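Local atomic coordinates of 1,3-alpha-isomaltosidase (PDB entry 5X3I), a protein that hydrolyses the alpha-1,3-glucosidic linkages of the cyclic tetrasaccharide cyclobis-(1->6)-alpha-nigerosyl inside the cell to give isomaltose. Residues Asp416-Leu421 and Gln446-Trp451; Met440-Val445 and Val482-Arg487. The protein carries 1 engineered substitution. All coordinates share one frame; numbering follows the deposited sequence.

In the fold
Both contacts lie in the TIM-barrel domain, between helix 404-415 and helix 489-492, and their centres are about 7 Å apart. Contact 1 packs the loop after helix 404-415 on the first turns of helix 446-454, the one helical segment of the four; contact 2 sets the residues just before that helix against the 482-487 loop. The segments alternate along the chain, and backbone bonds join His418 to Asp442 and Leu421 to Val482. Neither contact is wholly core or surface. In contact 1 a buried histidine stacks on a tryptophan while an exposed arginine grips backbone carbonyls; contact 2 relies on a buried aspartate and serine, with Ala484 at its exposed side.

Contact 1: residues Asp416-Leu421 and Gln446-Trp451; sequences DGHAVL and QRTRDW
His418 lays one face of its imidazole on Trp451 and turns an edge to Thr448, both on the first turns of helix 446-454. Starting at its root, CB lies 3.9 Å from Thr448 CG2, and with CG anti to the carbonyl carbon (chi1 -66°) the ring carries on toward the helix. CG itself comes nearest the six-membered part of the indole, 3.8 Å from Trp451 CE3. ND1 meets Thr448 OG1 in the imidazole plane at 2.9 Å, in a nearly straight hydrogen bond (174°) for which either side could supply the proton. Over one face lies the indole: His418 CD2 sits 3.4 Å from Trp451 CD2, and NE2 the same distance from Trp451 CG. This is an offset stack on the five-membered indole ring, with planes 14° apart, and the CB of Trp451 adds a CH-pi contact over the same face of the imidazole. His418 CE1 lies over one face of the Arg447 guanidinium.

That guanidinium works through its edge. NH1 and NH2 of Arg447 both bond to Asp416 O, NH1 the shorter at 2.9 Å; a weak bond also runs from NH2 to Gly417 O. A water bridges Gly417 O and Thr448 OG1. Met413 of helix 404-415 touches both His418 and Trp451. Lys455 makes a cation-pi contact with the indole. Away from the annotated catalytic residues, this is helix-to-loop packing within the TIM-barrel domain, built on a histidine-tryptophan stack and an arginine that grips, end-on with two nitrogens, the carbonyl where helix 404-415 gives way to loop.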
# COMPACT_ATOMS: atom_id res chain seq x y z
N ASP A 416 -22.32 -13.36 -15.25
CA ASP A 416 -21.45 -14.53 -15.26
C ASP A 416 -20.68 -14.76 -13.97
O ASP A 416 -19.78 -15.60 -13.92
CB ASP A 416 -20.50 -14.44 -16.44
CG ASP A 416 -21.23 -14.56 -17.77
OD1 ASP A 416 -22.40 -14.98 -17.75
OD2 ASP A 416 -20.65 -14.23 -18.81
N GLY A 417 -20.97 -13.97 -12.94
CA GLY A 417 -20.37 -14.20 -11.64
C GLY A 417 -18.91 -13.77 -11.51
O GLY A 417 -18.14 -14.45 -10.85
N HIS A 418 -18.54 -12.66 -12.13
CA HIS A 418 -17.18 -12.15 -12.05
C HIS A 418 -17.00 -11.07 -10.98
O HIS A 418 -15.91 -10.53 -10.83
CB HIS A 418 -16.74 -11.59 -13.41
CG HIS A 418 -16.61 -12.62 -14.48
ND1 HIS A 418 -15.87 -13.77 -14.33
CD2 HIS A 418 -17.13 -12.67 -15.73
CE1 HIS A 418 -15.94 -14.49 -15.43
NE2 HIS A 418 -16.70 -13.85 -16.30
N ALA A 419 -18.07 -10.72 -10.29
CA ALA A 419 -18.02 -9.63 -9.31
C ALA A 419 -17.98 -10.15 -7.87
O ALA A 419 -18.65 -11.12 -7.53
CB ALA A 419 -19.21 -8.70 -9.48
N VAL A 420 -17.19 -9.48 -7.04
CA VAL A 420 -17.21 -9.72 -5.60
C VAL A 420 -18.63 -9.44 -5.09
O VAL A 420 -19.25 -8.47 -5.51
CB VAL A 420 -16.19 -8.83 -4.86
CG1 VAL A 420 -16.32 -9.00 -3.34
CG2 VAL A 420 -14.77 -9.14 -5.32
N LEU A 421 -19.12 -10.30 -4.21
CA LEU A 421 -20.53 -10.27 -3.80
C LEU A 421 -20.75 -9.82 -2.35
O LEU A 421 -19.90 -10.03 -1.49
CB LEU A 421 -21.15 -11.65 -3.98
CG LEU A 421 -21.24 -12.26 -5.37
CD1 LEU A 421 -21.95 -13.63 -5.29
CD2 LEU A 421 -21.96 -11.33 -6.32
N GLN A 446 -9.24 -18.20 -10.54
CA GLN A 446 -8.55 -18.18 -11.81
C GLN A 446 -9.43 -17.73 -12.99
O GLN A 446 -8.98 -16.95 -13.82
CB GLN A 446 -7.94 -19.55 -12.10
CG GLN A 446 -7.00 -19.55 -13.29
CD GLN A 446 -5.81 -18.62 -13.10
OE1 GLN A 446 -5.04 -18.77 -12.16
NE2 GLN A 446 -5.67 -17.66 -14.00
N ARG A 447 -10.68 -18.22 -13.05
CA ARG A 447 -11.53 -17.92 -14.20
C ARG A 447 -11.78 -16.42 -14.34
O ARG A 447 -11.85 -15.90 -15.44
CB ARG A 447 -12.87 -18.68 -14.12
CG ARG A 447 -13.82 -18.28 -12.99
CD ARG A 447 -15.12 -19.09 -13.03
NE ARG A 447 -16.03 -18.64 -14.08
CZ ARG A 447 -16.98 -17.73 -13.92
NH1 ARG A 447 -17.75 -17.39 -14.93
NH2 ARG A 447 -17.17 -17.16 -12.74
N THR A 448 -11.92 -15.72 -13.22
CA THR A 448 -12.15 -14.29 -13.28
C THR A 448 -10.85 -13.51 -13.48
O THR A 448 -10.85 -12.50 -14.17
CB THR A 448 -12.90 -13.81 -12.04
OG1 THR A 448 -14.18 -14.45 -12.02
CG2 THR A 448 -13.11 -12.32 -12.07
N ARG A 449 -9.75 -13.96 -12.89
CA ARG A 449 -8.45 -13.38 -13.22
C ARG A 449 -8.24 -13.45 -14.74
O ARG A 449 -7.88 -12.46 -15.35
CB ARG A 449 -7.30 -14.06 -12.46
CG ARG A 449 -7.29 -13.78 -10.94
CD ARG A 449 -5.97 -14.12 -10.27
NE ARG A 449 -5.66 -15.55 -10.32
CZ ARG A 449 -6.01 -16.43 -9.38
NH1 ARG A 449 -6.72 -16.05 -8.32
NH2 ARG A 449 -5.66 -17.71 -9.53
N ASP A 450 -8.54 -14.61 -15.34
CA ASP A 450 -8.49 -14.79 -16.79
C ASP A 450 -9.38 -13.79 -17.53
O ASP A 450 -8.92 -13.09 -18.43
CB ASP A 450 -8.93 -16.20 -17.20
CG ASP A 450 -7.92 -17.27 -16.82
OD1 ASP A 450 -6.83 -16.95 -16.33
OD2 ASP A 450 -8.23 -18.44 -17.03
N TRP A 451 -10.66 -13.75 -17.16
CA TRP A 451 -11.64 -12.90 -17.82
C TRP A 451 -11.28 -11.42 -17.74
O TRP A 451 -11.32 -10.71 -18.74
CB TRP A 451 -13.03 -13.11 -17.20
CG TRP A 451 -14.13 -12.41 -17.93
CD1 TRP A 451 -14.77 -12.85 -19.06
CD2 TRP A 451 -14.73 -11.16 -17.59
NE1 TRP A 451 -15.72 -11.94 -19.44
CE2 TRP A 451 -15.72 -10.90 -18.56
CE3 TRP A 451 -14.52 -10.24 -16.57
CZ2 TRP A 451 -16.50 -9.75 -18.52
CZ3 TRP A 451 -15.30 -9.10 -16.54
CH2 TRP A 451 -16.28 -8.87 -17.50
O HOH W 1 -15.72 -15.18 -9.72

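Contact 2: residues Met440-Val445 and Val482-Arg487; sequences MPDLSV and VYADGR
Asp442 holds CG anti to its own backbone N (chi1 -175°), which sends the carboxylate across to the 482-487 loop, while Ser444 places OG between its backbone N and carbonyl carbon (chi1 82°), facing both Asp442 and Asp485. The two carboxylate oxygens divide the work. OD2 of Asp442 takes the backbone N of Ala484 on its syn lone pair at 2.7 Å, with the N-H pointing well at it (157°). OD1 turns back on its own segment, accepting from Ser444 OG and from Ser444 N, the latter closing an Asx turn; both donors come from the same face of the carboxylate. Asp442 OD1 also lies at the edge of the Tyr483 ring, 3.4 Å from CD2. Ser444 OG in turn receives a weak bond from Asp485 N, and Val445 CG1 packs on Ala484 CB at 3.7 Å. An alanine in place of Asp442 would remove both oxygens, and is likely to leave the Ala484 N-H without its partner and the Ser444 hydroxyl free to turn.

Within 482-487, Asp485 OD2 makes a salt bridge to Arg487 NH1, and OD1 accepts from Arg487 N in an Asx turn, next to the type I turn from Tyr483 to Gly486. Tyr483 OH bonds Asn493, and its side chain is about 10 Å from that of Glu474, probably an active-site residue. Helix 496-510 backs the 440-445 side, helix 446-454 starts after Val445, and 482-487 lies between barrel strand 467-470 and helix 489-492.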
# COMPACT_ATOMS: atom_id res chain seq x y z
N MET A 440 -16.07 -4.70 -8.09
CA MET A 440 -14.73 -5.26 -8.00
C MET A 440 -14.70 -6.62 -8.69
O MET A 440 -15.47 -7.49 -8.33
CB MET A 440 -14.27 -5.42 -6.54
CG MET A 440 -14.05 -4.12 -5.76
SD MET A 440 -13.59 -4.43 -4.03
CE MET A 440 -11.88 -4.90 -4.20
N PRO A 441 -13.79 -6.81 -9.66
CA PRO A 441 -13.71 -8.16 -10.23
C PRO A 441 -13.23 -9.13 -9.17
O PRO A 441 -12.38 -8.77 -8.36
CB PRO A 441 -12.68 -8.01 -11.36
CG PRO A 441 -11.81 -6.90 -10.93
CD PRO A 441 -12.71 -5.94 -10.14
N ASP A 442 -13.72 -10.35 -9.16
CA ASP A 442 -13.31 -11.21 -8.08
C ASP A 442 -12.08 -11.96 -8.56
O ASP A 442 -12.17 -13.02 -9.16
CB ASP A 442 -14.46 -12.17 -7.75
CG ASP A 442 -14.20 -13.06 -6.56
OD1 ASP A 442 -13.06 -13.16 -6.09
OD2 ASP A 442 -15.17 -13.68 -6.11
N LEU A 443 -10.94 -11.50 -8.08
CA LEU A 443 -9.65 -11.94 -8.61
C LEU A 443 -9.15 -13.07 -7.73
O LEU A 443 -8.04 -13.56 -7.92
CB LEU A 443 -8.65 -10.77 -8.68
CG LEU A 443 -9.03 -9.66 -9.68
CD1 LEU A 443 -8.11 -8.48 -9.56
CD2 LEU A 443 -9.07 -10.18 -11.12
N SER A 444 -9.98 -13.47 -6.78
CA SER A 444 -9.63 -14.59 -5.91
C SER A 444 -9.63 -15.93 -6.64
O SER A 444 -9.10 -16.90 -6.13
CB SER A 444 -10.59 -14.68 -4.72
OG SER A 444 -11.80 -15.33 -5.06
N VAL A 445 -10.24 -16.00 -7.82
CA VAL A 445 -10.26 -17.26 -8.56
C VAL A 445 -9.79 -17.11 -10.01
O VAL A 445 -9.94 -16.06 -10.64
CB VAL A 445 -11.66 -17.91 -8.56
CG1 VAL A 445 -12.07 -18.29 -7.14
CG2 VAL A 445 -12.67 -16.99 -9.19
N VAL A 482 -18.61 -11.85 0.05
CA VAL A 482 -18.36 -13.22 -0.38
C VAL A 482 -17.51 -13.31 -1.65
O VAL A 482 -17.86 -12.74 -2.68
CB VAL A 482 -19.68 -13.97 -0.62
CG1 VAL A 482 -19.41 -15.41 -1.08
CG2 VAL A 482 -20.54 -13.96 0.65
N TYR A 483 -16.40 -14.04 -1.55
CA TYR A 483 -15.48 -14.27 -2.66
C TYR A 483 -15.65 -15.67 -3.20
O TYR A 483 -15.96 -16.60 -2.46
CB TYR A 483 -14.03 -14.07 -2.23
CG TYR A 483 -13.66 -12.65 -1.93
CD1 TYR A 483 -13.73 -12.16 -0.63
CD2 TYR A 483 -13.20 -11.79 -2.93
CE1 TYR A 483 -13.39 -10.87 -0.34
CE2 TYR A 483 -12.85 -10.49 -2.64
CZ TYR A 483 -12.94 -10.03 -1.34
OH TYR A 483 -12.59 -8.76 -1.03
N ALA A 484 -15.42 -15.82 -4.51
CA ALA A 484 -15.64 -17.09 -5.18
C ALA A 484 -14.68 -18.18 -4.71
O ALA A 484 -14.92 -19.36 -4.95
CB ALA A 484 -15.53 -16.92 -6.69
N ASP A 485 -13.61 -17.80 -4.04
CA ASP A 485 -12.68 -18.79 -3.54
C ASP A 485 -13.19 -19.38 -2.22
O ASP A 485 -12.53 -20.22 -1.64
CB ASP A 485 -11.28 -18.20 -3.35
CG ASP A 485 -11.19 -17.22 -2.18
OD1 ASP A 485 -12.23 -16.78 -1.66
OD2 ASP A 485 -10.06 -16.87 -1.79
N GLY A 486 -14.36 -18.92 -1.76
CA GLY A 486 -14.98 -19.43 -0.54
C GLY A 486 -14.69 -18.62 0.71
O GLY A 486 -15.27 -18.88 1.77
N ARG A 487 -13.81 -17.64 0.62
CA ARG A 487 -13.53 -16.77 1.75
C ARG A 487 -14.58 -15.67 1.90
O ARG A 487 -15.12 -15.18 0.92
CB ARG A 487 -12.16 -16.13 1.62
CG ARG A 487 -11.01 -17.09 1.73
CD ARG A 487 -9.70 -16.35 1.64
NE ARG A 487 -8.59 -17.20 2.04
CZ ARG A 487 -8.02 -18.10 1.24
NH1 ARG A 487 -8.45 -18.27 -0.00
NH2 ARG A 487 -7.02 -18.83 1.70
O HOH W 2 -7.92 -17.76 -3.43